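Aldo-keto reductase family 1 member C1 (Caenorhabditis elegans, PDB 1QWK) probably reduces aldehydes such as aldoses with NADPH. Local coordinates at residues A41-I46 against N268-N273; P130-W135 against L164-T169; H179-Q184 against L229-V234; D302-T305 against E309-F312. All coordinates share one frame; numbering follows the deposited sequence.

Interaction 1: residues A41-I46 against N268-N273; sequences AGYRLI and NRIKEN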
loop_
_atom_site.group_PDB
_atom_site.type_symbol
_atom_site.label_atom_id
_atom_site.label_comp_id
_atom_site.label_asym_id
_atom_site.label_seq_id
_atom_site.Cartn_x
_atom_site.Cartn_y
_atom_site.Cartn_z
ATOM N N ALA A 41 -6.356 -14.642 10.586
ATOM C CA ALA A 41 -5.600 -15.474 9.650
ATOM C C ALA A 41 -4.092 -15.328 9.838
ATOM O O ALA A 41 -3.325 -16.212 9.447
ATOM C CB ALA A 41 -5.979 -15.124 8.214
ATOM N N GLY A 42 -3.664 -14.217 10.430
ATOM C CA GLY A 42 -2.243 -14.010 10.650
ATOM C C GLY A 42 -1.729 -12.641 10.244
ATOM O O GLY A 42 -0.599 -12.283 10.578
ATOM N N TYR A 43 -2.543 -11.878 9.519
ATOM C CA TYR A 43 -2.136 -10.537 9.090
ATOM C C TYR A 43 -1.909 -9.665 10.312
ATOM O O TYR A 43 -2.706 -9.689 11.245
ATOM C CB TYR A 43 -3.228 -9.881 8.249
ATOM C CG TYR A 43 -3.382 -10.410 6.847
ATOM C CD1 TYR A 43 -2.952 -9.658 5.753
ATOM C CD2 TYR A 43 -4.033 -11.615 6.602
ATOM C CE1 TYR A 43 -3.180 -10.088 4.451
ATOM C CE2 TYR A 43 -4.264 -12.054 5.301
ATOM C CZ TYR A 43 -3.841 -11.284 4.233
ATOM O OH TYR A 43 -4.114 -11.687 2.945
ATOM N N ARG A 44 -0.843 -8.874 10.297
ATOM C CA ARG A 44 -0.554 -8.005 11.425
ATOM C C ARG A 44 -0.392 -6.547 11.013
ATOM O O ARG A 44 0.037 -5.713 11.805
ATOM C CB ARG A 44 0.685 -8.509 12.173
ATOM C CG ARG A 44 0.433 -9.820 12.916
ATOM C CD ARG A 44 -0.530 -9.602 14.083
ATOM N NE ARG A 44 -0.839 -10.841 14.804
ATOM C CZ ARG A 44 -1.794 -11.697 14.456
ATOM N NH1 ARG A 44 -2.551 -11.461 13.391
ATOM N NH2 ARG A 44 -1.996 -12.789 15.181
ATOM N N LEU A 45 -0.731 -6.242 9.765
ATOM C CA LEU A 45 -0.668 -4.862 9.284
ATOM C C LEU A 45 -1.966 -4.531 8.553
ATOM O O LEU A 45 -2.460 -5.324 7.748
ATOM C CB LEU A 45 0.535 -4.649 8.346
ATOM C CG LEU A 45 0.735 -3.213 7.825
ATOM C CD1 LEU A 45 2.209 -2.945 7.529
ATOM C CD2 LEU A 45 -0.106 -3.008 6.565
ATOM N N ILE A 46 -2.518 -3.364 8.868
ATOM C CA ILE A 46 -3.739 -2.867 8.242
ATOM C C ILE A 46 -3.394 -1.514 7.627
ATOM O O ILE A 46 -2.890 -0.623 8.313
ATOM C CB ILE A 46 -4.885 -2.655 9.270
ATOM C CG1 ILE A 46 -5.190 -3.971 10.004
ATOM C CG2 ILE A 46 -6.135 -2.141 8.557
ATOM C CD1 ILE A 46 -5.484 -5.146 9.090
ATOM N N ASN A 268 -12.106 -15.982 1.486
ATOM C CA ASN A 268 -11.236 -16.988 0.885
ATOM C C ASN A 268 -10.001 -16.393 0.227
ATOM O O ASN A 268 -8.928 -16.994 0.263
ATOM C CB ASN A 268 -12.008 -17.826 -0.134
ATOM C CG ASN A 268 -13.046 -18.713 0.518
ATOM O OD1 ASN A 268 -12.733 -19.483 1.428
ATOM N ND2 ASN A 268 -14.288 -18.612 0.059
ATOM N N ARG A 269 -10.145 -15.221 -0.377
ATOM C CA ARG A 269 -9.004 -14.592 -1.025
ATOM C C ARG A 269 -8.040 -14.020 0.010
ATOM O O ARG A 269 -6.824 -14.073 -0.173
ATOM C CB ARG A 269 -9.470 -13.505 -1.992
ATOM C CG ARG A 269 -10.398 -14.044 -3.067
ATOM C CD ARG A 269 -10.370 -13.190 -4.313
ATOM N NE ARG A 269 -11.356 -13.642 -5.291
ATOM C CZ ARG A 269 -11.406 -13.221 -6.551
ATOM N NH1 ARG A 269 -10.521 -12.338 -6.992
ATOM N NH2 ARG A 269 -12.344 -13.683 -7.366
ATOM N N ILE A 270 -8.585 -13.478 1.096
ATOM C CA ILE A 270 -7.748 -12.929 2.158
ATOM C C ILE A 270 -6.885 -14.056 2.720
ATOM O O ILE A 270 -5.702 -13.869 3.000
ATOM C CB ILE A 270 -8.605 -12.310 3.296
ATOM C CG1 ILE A 270 -9.303 -11.043 2.784
ATOM C CG2 ILE A 270 -7.723 -11.987 4.508
ATOM C CD1 ILE A 270 -10.258 -10.407 3.773
ATOM N N LYS A 271 -7.477 -15.236 2.875
ATOM C CA LYS A 271 -6.737 -16.377 3.396
ATOM C C LYS A 271 -5.732 -16.880 2.367
ATOM O O LYS A 271 -4.608 -17.239 2.713
ATOM C CB LYS A 271 -7.696 -17.506 3.779
ATOM C CG LYS A 271 -8.560 -17.204 4.996
ATOM C CD LYS A 271 -9.478 -18.375 5.300
ATOM C CE LYS A 271 -10.336 -18.127 6.526
ATOM N NZ LYS A 271 -11.272 -19.266 6.754
ATOM N N GLU A 272 -6.141 -16.894 1.102
ATOM C CA GLU A 272 -5.275 -17.351 0.019
ATOM C C GLU A 272 -4.023 -16.486 -0.111
ATOM O O GLU A 272 -2.918 -17.004 -0.234
ATOM C CB GLU A 272 -6.034 -17.324 -1.310
ATOM C CG GLU A 272 -5.260 -17.927 -2.483
ATOM C CD GLU A 272 -5.856 -17.561 -3.834
ATOM O OE1 GLU A 272 -7.100 -17.549 -3.955
ATOM O OE2 GLU A 272 -5.081 -17.300 -4.779
ATOM N N ASN A 273 -4.202 -15.168 -0.085
ATOM C CA ASN A 273 -3.083 -14.249 -0.231
ATOM C C ASN A 273 -2.044 -14.344 0.887
ATOM O O ASN A 273 -0.903 -13.927 0.706
ATOM C CB ASN A 273 -3.583 -12.804 -0.335
ATOM C CG ASN A 273 -4.467 -12.569 -1.554
ATOM O OD1 ASN A 273 -4.353 -13.261 -2.563
ATOM N ND2 ASN A 273 -5.342 -11.573 -1.467
HETATM O O HOH W 1 -5.772 -9.963 1.115
#
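The ring of Tyr-43 meets Ile-270 with its hydroxyl edge, and Ile-270 O lies at that edge in the plane of the ring. The ring of Phe-274 also meets it, in an inclined packing, and Ala-38 of helix 28-41 touches it. Tyr-43 OH donates to Ile-270 O at 2.7 Å; the bond reaches the carbonyl in its plane, on a lone pair, with a C=O...donor angle of 133°. Beside this bond, ring atom Tyr-43 CE2 rests on methyl Ile-270 CG2 at 3.5 Å. Asn-273, one turn further along the helix, presents its CB to Tyr-43 OH at 3.5 Å, its amide plane turned 73° from the ring. A water completes the hydroxyl's bonding: it donates to Tyr-43 OH at 3.0 Å and accepts from Asn-273 ND2 at 3.1 Å, and the phenol thus donates one hydrogen bond and accepts another. The setting is a TIM barrel, where 41-46 leads from helix 28-41 into strand 45-47, second in the sheet, while helix 267-274 follows the last strand, 259-261; the contact thus joins the approach to the second strand to the helix after the eighth. Gly-42 turns the chain out of the helix with a positive phi, and the CG of Tyr-43, standing across from its own carbonyl carbon (chi1 -74°), carries the ring over to helix 267-274. With a phenylalanine here, the packing on Ile-270 CG2 could persist, but Ile-270 O and the water would probably lose their phenol partner. Ile-270 also packs on Ala-34 and Ala-38.

Interaction 2: residues P130-W135 against L164-T169; sequences PVEDVW and LALGLT
Trp-135 reaches from helix 131-143 of the TIM barrel to the loop between helix 157-164 and strand 173-177, where its indole NE1 donates to Thr-169 O at 2.9 Å. The acceptor lies in the indole plane, the N-H...O angle is 152°, and the donor stands nearly along the C=O axis. Almost one turn before Trp-135, Glu-132 takes the two methyls of Leu-166: Leu-166 CD1 approaches Glu-132 O at 3.4 Å, and Leu-166 CD2 touches Glu-132 CG at 3.9 Å, the two side chains crossing at about a right angle. Leu-166 CD1 also comes within 4.3 Å of Trp-135 CD1, near the ring plane, so the methyl adjoins both residues.

A second shell surrounds these groups. The carboxylate of Glu-132, swung aside by a bend at chi2, forms a salt bridge through OE1 with Arg-162, leaving its aliphatic part against Leu-166. The indole reaches the loop because CG of Trp-135 points opposite the backbone N (chi1 -168°), and Val-150 and Val-152 of strand 150-153, together with Ala-163 of helix 157-164, pack around it. Thr-169 is held as well from its hydroxyl, which bonds to Asp-139 of the same helix as Trp-135. Leu-166 itself sits in a type I turn from Leu-164 to Gly-167, which has positive phi; Gly-167 N closes the turn by bonding to Leu-164 O at 3.1 Å.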
loop_
_atom_site.group_PDB
_atom_site.type_symbol
_atom_site.label_atom_id
_atom_site.label_comp_id
_atom_site.label_asym_id
_atom_site.label_seq_id
_atom_site.Cartn_x
_atom_site.Cartn_y
_atom_site.Cartn_z
ATOM N N PRO A 130 5.568 23.224 -1.865
ATOM C CA PRO A 130 6.660 22.306 -2.209
ATOM C C PRO A 130 6.729 21.097 -1.285
ATOM O O PRO A 130 6.378 21.188 -0.107
ATOM C CB PRO A 130 7.902 23.195 -2.112
ATOM C CG PRO A 130 7.519 24.191 -1.059
ATOM C CD PRO A 130 6.096 24.532 -1.430
ATOM N N VAL A 131 7.172 19.964 -1.819
ATOM C CA VAL A 131 7.261 18.750 -1.013
ATOM C C VAL A 131 8.146 18.965 0.209
ATOM O O VAL A 131 8.014 18.255 1.208
ATOM C CB VAL A 131 7.791 17.536 -1.836
ATOM C CG1 VAL A 131 6.770 17.136 -2.893
ATOM C CG2 VAL A 131 9.121 17.868 -2.478
ATOM N N GLU A 132 9.046 19.943 0.140
ATOM C CA GLU A 132 9.909 20.220 1.281
ATOM C C GLU A 132 9.062 20.723 2.449
ATOM O O GLU A 132 9.284 20.332 3.595
ATOM C CB GLU A 132 10.981 21.258 0.927
ATOM C CG GLU A 132 12.067 20.727 -0.001
ATOM C CD GLU A 132 11.800 21.034 -1.458
ATOM O OE1 GLU A 132 10.631 21.325 -1.806
ATOM O OE2 GLU A 132 12.760 20.975 -2.258
ATOM N N ASP A 133 8.089 21.581 2.158
ATOM C CA ASP A 133 7.220 22.115 3.201
ATOM C C ASP A 133 6.295 21.033 3.737
ATOM O O ASP A 133 5.971 21.007 4.929
ATOM C CB ASP A 133 6.401 23.295 2.669
ATOM C CG ASP A 133 7.253 24.526 2.414
ATOM O OD1 ASP A 133 8.351 24.629 3.011
ATOM O OD2 ASP A 133 6.822 25.401 1.634
ATOM N N VAL A 134 5.873 20.137 2.850
ATOM C CA VAL A 134 5.002 19.033 3.236
ATOM C C VAL A 134 5.772 18.115 4.176
ATOM O O VAL A 134 5.275 17.729 5.239
ATOM C CB VAL A 134 4.546 18.209 2.004
ATOM C CG1 VAL A 134 3.752 16.979 2.455
ATOM C CG2 VAL A 134 3.694 19.068 1.091
ATOM N N TRP A 135 6.996 17.767 3.796
ATOM C CA TRP A 135 7.776 16.876 4.643
ATOM C C TRP A 135 8.080 17.454 6.030
ATOM O O TRP A 135 8.141 16.711 7.012
ATOM C CB TRP A 135 9.081 16.473 3.959
ATOM C CG TRP A 135 9.738 15.348 4.674
ATOM C CD1 TRP A 135 10.938 15.372 5.315
ATOM C CD2 TRP A 135 9.180 14.048 4.903
ATOM N NE1 TRP A 135 11.164 14.167 5.940
ATOM C CE2 TRP A 135 10.101 13.336 5.703
ATOM C CE3 TRP A 135 7.986 13.417 4.514
ATOM C CZ2 TRP A 135 9.870 12.020 6.123
ATOM C CZ3 TRP A 135 7.756 12.107 4.933
ATOM C CH2 TRP A 135 8.694 11.427 5.730
ATOM N N LEU A 164 14.638 14.332 1.620
ATOM C CA LEU A 164 15.794 13.825 2.361
ATOM C C LEU A 164 16.854 14.890 2.591
ATOM O O LEU A 164 17.460 14.951 3.661
ATOM C CB LEU A 164 16.430 12.651 1.611
ATOM C CG LEU A 164 15.608 11.368 1.484
ATOM C CD1 LEU A 164 16.362 10.371 0.624
ATOM C CD2 LEU A 164 15.346 10.790 2.871
ATOM N N ALA A 165 17.065 15.728 1.581
ATOM C CA ALA A 165 18.065 16.787 1.634
ATOM C C ALA A 165 17.858 17.791 2.764
ATOM O O ALA A 165 18.792 18.492 3.145
ATOM C CB ALA A 165 18.105 17.520 0.295
ATOM N N LEU A 166 16.641 17.865 3.294
ATOM C CA LEU A 166 16.338 18.797 4.376
ATOM C C LEU A 166 17.100 18.485 5.657
ATOM O O LEU A 166 17.260 19.353 6.516
ATOM C CB LEU A 166 14.841 18.788 4.674
ATOM C CG LEU A 166 13.915 19.263 3.556
ATOM C CD1 LEU A 166 12.470 19.176 4.031
ATOM C CD2 LEU A 166 14.262 20.693 3.172
ATOM N N GLY A 167 17.553 17.244 5.791
ATOM C CA GLY A 167 18.296 16.861 6.976
ATOM C C GLY A 167 17.419 16.657 8.198
ATOM O O GLY A 167 17.894 16.739 9.330
ATOM N N LEU A 168 16.135 16.404 7.975
ATOM C CA LEU A 168 15.205 16.170 9.073
ATOM C C LEU A 168 15.000 14.658 9.187
ATOM O O LEU A 168 15.866 13.876 8.782
ATOM C CB LEU A 168 13.865 16.866 8.791
ATOM C CG LEU A 168 13.943 18.366 8.486
ATOM C CD1 LEU A 168 12.547 18.903 8.189
ATOM C CD2 LEU A 168 14.563 19.102 9.674
ATOM N N THR A 169 13.869 14.243 9.745
ATOM C CA THR A 169 13.580 12.821 9.877
ATOM C C THR A 169 13.615 12.190 8.484
ATOM O O THR A 169 13.028 12.718 7.541
ATOM C CB THR A 169 12.184 12.598 10.511
ATOM O OG1 THR A 169 12.179 13.144 11.838
ATOM C CG2 THR A 169 11.853 11.112 10.581
#

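Interaction 3: residues H179-Q184 against L229-V234; sequences HLYFPQ and LQDQNV
Tyr-181 and Asp-231 carry the polar part of the contact: Tyr-181 OH donates to Asp-231 OD1 at 2.6 Å, a short bond made to the anti lone pair of the carboxylate oxygen. OD1 lies in the plane of the phenol ring, at its edge, whereas the carboxylate itself is turned 84° against the ring. The other oxygen serves the helix. Asp-231 is the N-cap of helix 232-241, and its OD2 accepts from Val-234 N at 3.0 Å, again on the anti lone pair, and weakly from Asn-233 N at 2.8 Å. Bonds to both oxygens fix the carboxylate's rotation, and the helix start together with the phenol probably favours its charged form. Were Asp-231 cut back to an alanine, the Tyr-181 hydroxyl and the backbone N-H groups of Asn-233 and Val-234 would probably lose this acceptor.

The apolar part is a single tight touch, Leu-180 CD2 against Val-234 CG2 at 3.4 Å, the two side chains sliding past each other in opposite directions. CG of Leu-180 lies across from its backbone N (chi1 -176°), which brings CD2 to the helix.

Segment 179-184 links strand 173-177 of the TIM barrel to helix 185-193, and its turn is docked on helix 232-241; Leu-289 of helix 283-289 packs on Leu-180 and Val-234, while helix 245-255 supplies Tyr-252 to Leu-180 and Leu-249 to Val-234.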
loop_
_atom_site.group_PDB
_atom_site.type_symbol
_atom_site.label_atom_id
_atom_site.label_comp_id
_atom_site.label_asym_id
_atom_site.label_seq_id
_atom_site.Cartn_x
_atom_site.Cartn_y
_atom_site.Cartn_z
ATOM N N HIS A 179 3.944 -4.167 -9.397
ATOM C CA HIS A 179 3.535 -5.528 -9.707
ATOM C C HIS A 179 4.360 -5.991 -10.898
ATOM O O HIS A 179 5.114 -5.204 -11.465
ATOM C CB HIS A 179 2.025 -5.617 -9.997
ATOM C CG HIS A 179 1.517 -4.590 -10.963
ATOM N ND1 HIS A 179 1.310 -3.275 -10.610
ATOM C CD2 HIS A 179 1.138 -4.695 -12.260
ATOM C CE1 HIS A 179 0.820 -2.614 -11.645
ATOM N NE2 HIS A 179 0.706 -3.454 -12.658
ATOM N N LEU A 180 4.241 -7.261 -11.267
ATOM C CA LEU A 180 5.037 -7.794 -12.370
ATOM C C LEU A 180 5.011 -6.952 -13.637
ATOM O O LEU A 180 6.055 -6.724 -14.254
ATOM C CB LEU A 180 4.601 -9.218 -12.708
ATOM C CG LEU A 180 5.447 -9.906 -13.791
ATOM C CD1 LEU A 180 6.912 -9.942 -13.366
ATOM C CD2 LEU A 180 4.917 -11.312 -14.017
ATOM N N TYR A 181 3.825 -6.488 -14.020
ATOM C CA TYR A 181 3.689 -5.682 -15.226
ATOM C C TYR A 181 3.906 -4.174 -15.023
ATOM O O TYR A 181 3.418 -3.355 -15.794
ATOM C CB TYR A 181 2.337 -5.976 -15.891
ATOM C CG TYR A 181 2.327 -7.270 -16.696
ATOM C CD1 TYR A 181 3.396 -8.172 -16.629
ATOM C CD2 TYR A 181 1.259 -7.581 -17.541
ATOM C CE1 TYR A 181 3.400 -9.348 -17.384
ATOM C CE2 TYR A 181 1.254 -8.755 -18.300
ATOM C CZ TYR A 181 2.328 -9.631 -18.219
ATOM O OH TYR A 181 2.338 -10.778 -18.977
ATOM N N PHE A 182 4.648 -3.833 -13.969
ATOM C CA PHE A 182 5.039 -2.455 -13.640
ATOM C C PHE A 182 6.010 -2.610 -12.468
ATOM O O PHE A 182 5.728 -2.187 -11.337
ATOM C CB PHE A 182 3.842 -1.587 -13.233
ATOM C CG PHE A 182 4.157 -0.115 -13.229
ATOM C CD1 PHE A 182 4.595 0.519 -14.396
ATOM C CD2 PHE A 182 4.067 0.629 -12.058
ATOM C CE1 PHE A 182 4.939 1.871 -14.390
ATOM C CE2 PHE A 182 4.407 1.984 -12.039
ATOM C CZ PHE A 182 4.847 2.611 -13.208
ATOM N N PRO A 183 7.174 -3.231 -12.739
ATOM C CA PRO A 183 8.285 -3.542 -11.834
ATOM C C PRO A 183 8.897 -2.435 -10.994
ATOM O O PRO A 183 9.397 -2.698 -9.901
ATOM C CB PRO A 183 9.331 -4.161 -12.762
ATOM C CG PRO A 183 8.559 -4.685 -13.885
ATOM C CD PRO A 183 7.530 -3.616 -14.118
ATOM N N GLN A 184 8.893 -1.210 -11.511
ATOM C CA GLN A 184 9.477 -0.084 -10.791
ATOM C C GLN A 184 10.920 -0.384 -10.356
ATOM O O GLN A 184 11.297 -0.142 -9.207
ATOM C CB GLN A 184 8.616 0.245 -9.567
ATOM C CG GLN A 184 7.210 0.727 -9.921
ATOM C CD GLN A 184 7.040 2.226 -9.759
ATOM O OE1 GLN A 184 7.869 3.016 -10.217
ATOM N NE2 GLN A 184 5.952 2.628 -9.116
ATOM N N LEU A 229 -1.746 -11.833 -13.873
ATOM C CA LEU A 229 -2.226 -13.146 -13.449
ATOM C C LEU A 229 -2.290 -14.189 -14.561
ATOM O O LEU A 229 -2.307 -15.390 -14.286
ATOM C CB LEU A 229 -3.605 -13.015 -12.794
ATOM C CG LEU A 229 -3.618 -12.390 -11.394
ATOM C CD1 LEU A 229 -5.023 -11.908 -11.055
ATOM C CD2 LEU A 229 -3.134 -13.416 -10.372
ATOM N N GLN A 230 -2.328 -13.738 -15.810
ATOM C CA GLN A 230 -2.400 -14.657 -16.942
ATOM C C GLN A 230 -1.087 -14.772 -17.702
ATOM O O GLN A 230 -1.035 -15.402 -18.760
ATOM C CB GLN A 230 -3.507 -14.228 -17.909
ATOM C CG GLN A 230 -4.916 -14.289 -17.340
ATOM C CD GLN A 230 -5.290 -15.669 -16.841
ATOM O OE1 GLN A 230 -4.840 -16.681 -17.378
ATOM N NE2 GLN A 230 -6.136 -15.717 -15.816
ATOM N N ASP A 231 -0.030 -14.161 -17.173
ATOM C CA ASP A 231 1.285 -14.223 -17.810
ATOM C C ASP A 231 1.696 -15.689 -17.921
ATOM O O ASP A 231 1.552 -16.453 -16.964
ATOM C CB ASP A 231 2.319 -13.464 -16.972
ATOM C CG ASP A 231 3.716 -13.547 -17.555
ATOM O OD1 ASP A 231 4.063 -12.705 -18.409
ATOM O OD2 ASP A 231 4.462 -14.469 -17.170
ATOM N N GLN A 232 2.208 -16.081 -19.085
ATOM C CA GLN A 232 2.609 -17.467 -19.315
ATOM C C GLN A 232 3.637 -17.967 -18.308
ATOM O O GLN A 232 3.538 -19.091 -17.828
ATOM C CB GLN A 232 3.166 -17.632 -20.737
ATOM C CG GLN A 232 3.353 -19.087 -21.168
ATOM C CD GLN A 232 4.642 -19.716 -20.652
ATOM O OE1 GLN A 232 4.807 -20.938 -20.686
ATOM N NE2 GLN A 232 5.567 -18.881 -20.187
ATOM N N ASN A 233 4.623 -17.132 -17.994
ATOM C CA ASN A 233 5.658 -17.519 -17.048
ATOM C C ASN A 233 5.092 -17.633 -15.637
ATOM O O ASN A 233 5.514 -18.494 -14.864
ATOM C CB ASN A 233 6.810 -16.517 -17.100
ATOM C CG ASN A 233 7.541 -16.546 -18.436
ATOM O OD1 ASN A 233 7.910 -15.507 -18.983
ATOM N ND2 ASN A 233 7.759 -17.745 -18.962
ATOM N N VAL A 234 4.138 -16.767 -15.301
ATOM C CA VAL A 234 3.505 -16.817 -13.988
ATOM C C VAL A 234 2.727 -18.128 -13.839
ATOM O O VAL A 234 2.858 -18.834 -12.835
ATOM C CB VAL A 234 2.533 -15.629 -13.776
ATOM C CG1 VAL A 234 1.703 -15.853 -12.509
ATOM C CG2 VAL A 234 3.324 -14.331 -13.658
#

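Interaction 4: residues D302-T305 against E309-F312; sequences DFMT and EDAF
Thr-305, whose CA lies 3.7 Å from Asp-310 OD2, grips Asp-302 O twice, with OG1 at 2.6 Å and with its backbone N at 3.0 Å. These two hydrogen bonds to one carbonyl close the short 3-10 turn that includes Met-304. Asp-310 leans on the Met-304 backbone, its CB 3.3 Å from Met-304 O, and places OD1 3.6 Å from Met-304 CB. The same OD1 accepts from Phe-312 N at 3.0 Å, met from above the carboxylate plane, which makes an Asx turn; OD2 has its salt bridge with Arg-316, so both oxygens are engaged, and Arg-316 probably offsets the charge of the buried carboxylate. Met-304 bends at its last torsion (chi3 -69°), which brings its methyl to Ala-311 and to Phe-312; Met-304 CE lies 4.2 Å from Phe-312 CE2. The Phe-312 ring has in addition a cation-pi contact with Arg-297. Glu-309 turns its side-chain end away to a salt bridge with Arg-162. These contacts lie within the C-terminal tail that follows the barrel, a region that in aldo-keto reductases borders the substrate pocket; consistently, the Met-304 side chain is about 9 Å from that of His-114, a predicted substrate-binding residue.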
loop_
_atom_site.group_PDB
_atom_site.type_symbol
_atom_site.label_atom_id
_atom_site.label_comp_id
_atom_site.label_asym_id
_atom_site.label_seq_id
_atom_site.Cartn_x
_atom_site.Cartn_y
_atom_site.Cartn_z
ATOM N N ASP A 302 -4.272 10.876 -12.395
ATOM C CA ASP A 302 -4.309 12.044 -13.282
ATOM C C ASP A 302 -4.940 13.330 -12.763
ATOM O O ASP A 302 -4.864 14.362 -13.428
ATOM C CB ASP A 302 -4.917 11.679 -14.648
ATOM C CG ASP A 302 -6.336 11.163 -14.553
ATOM O OD1 ASP A 302 -7.070 11.572 -13.634
ATOM O OD2 ASP A 302 -6.723 10.356 -15.425
ATOM N N PHE A 303 -5.544 13.286 -11.580
ATOM C CA PHE A 303 -6.103 14.502 -11.010
ATOM C C PHE A 303 -4.940 15.443 -10.668
ATOM O O PHE A 303 -5.146 16.635 -10.440
ATOM C CB PHE A 303 -6.924 14.184 -9.751
ATOM C CG PHE A 303 -6.129 13.550 -8.642
ATOM C CD1 PHE A 303 -5.398 14.332 -7.751
ATOM C CD2 PHE A 303 -6.120 12.167 -8.481
ATOM C CE1 PHE A 303 -4.667 13.744 -6.719
ATOM C CE2 PHE A 303 -5.390 11.570 -7.451
ATOM C CZ PHE A 303 -4.666 12.359 -6.568
ATOM N N MET A 304 -3.720 14.906 -10.634
ATOM C CA MET A 304 -2.536 15.714 -10.339
ATOM C C MET A 304 -2.038 16.478 -11.563
ATOM O O MET A 304 -1.161 17.323 -11.446
ATOM C CB MET A 304 -1.378 14.850 -9.821
ATOM C CG MET A 304 -1.519 14.341 -8.391
ATOM S SD MET A 304 0.072 13.766 -7.702
ATOM C CE MET A 304 0.378 12.284 -8.677
ATOM N N THR A 305 -2.585 16.163 -12.733
ATOM C CA THR A 305 -2.180 16.825 -13.973
ATOM C C THR A 305 -2.205 18.354 -13.845
ATOM O O THR A 305 -3.219 18.934 -13.465
ATOM C CB THR A 305 -3.107 16.408 -15.142
ATOM O OG1 THR A 305 -3.123 14.981 -15.247
ATOM C CG2 THR A 305 -2.612 16.997 -16.460
ATOM N N GLU A 309 3.605 19.876 -8.376
ATOM C CA GLU A 309 4.237 18.711 -7.769
ATOM C C GLU A 309 3.652 17.393 -8.293
ATOM O O GLU A 309 3.606 16.390 -7.579
ATOM C CB GLU A 309 4.133 18.775 -6.237
ATOM C CG GLU A 309 4.943 19.920 -5.606
ATOM C CD GLU A 309 6.445 19.657 -5.549
ATOM O OE1 GLU A 309 6.943 18.743 -6.245
ATOM O OE2 GLU A 309 7.148 20.380 -4.802
ATOM N N ASP A 310 3.197 17.401 -9.543
ATOM C CA ASP A 310 2.666 16.186 -10.157
ATOM C C ASP A 310 3.854 15.235 -10.303
ATOM O O ASP A 310 4.764 15.483 -11.091
ATOM C CB ASP A 310 2.066 16.504 -11.534
ATOM C CG ASP A 310 1.618 15.261 -12.277
ATOM O OD1 ASP A 310 1.635 14.158 -11.679
ATOM O OD2 ASP A 310 1.240 15.383 -13.462
ATOM N N ALA A 311 3.841 14.146 -9.539
ATOM C CA ALA A 311 4.934 13.174 -9.567
ATOM C C ALA A 311 5.171 12.504 -10.919
ATOM O O ALA A 311 6.291 12.086 -11.223
ATOM C CB ALA A 311 4.693 12.096 -8.503
ATOM N N PHE A 312 4.118 12.400 -11.724
ATOM C CA PHE A 312 4.211 11.742 -13.029
ATOM C C PHE A 312 4.085 12.734 -14.190
ATOM O O PHE A 312 3.725 12.349 -15.303
ATOM C CB PHE A 312 3.119 10.669 -13.157
ATOM C CG PHE A 312 2.929 9.821 -11.916
ATOM C CD1 PHE A 312 4.021 9.385 -11.171
ATOM C CD2 PHE A 312 1.648 9.440 -11.513
ATOM C CE1 PHE A 312 3.847 8.580 -10.041
ATOM C CE2 PHE A 312 1.462 8.635 -10.388
ATOM C CZ PHE A 312 2.565 8.205 -9.651
#

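From the N terminus, 41-46 opens the longest loop, which interaction 1 closes only at 268-273, tying the entry to strand 45-47 to the helix after the last barrel strand. Nested inside it, in series, come interaction 2, which spans strand 150-153 and the helices flanking it, and interaction 3, which fastens the loop after strand 173-177 to helix 232-241. Interaction 4 follows all three and closes a short bend in the C-terminal tail, with three residues between its segments. It nonetheless touches interaction 2: Val-131 N lies 3.0 Å from Glu-309 OE2, a probable hydrogen bond, and Arg-162 pairs with both Glu-132 and Glu-309. Interactions 1 and 4 sit on opposite sides of the chain's centre.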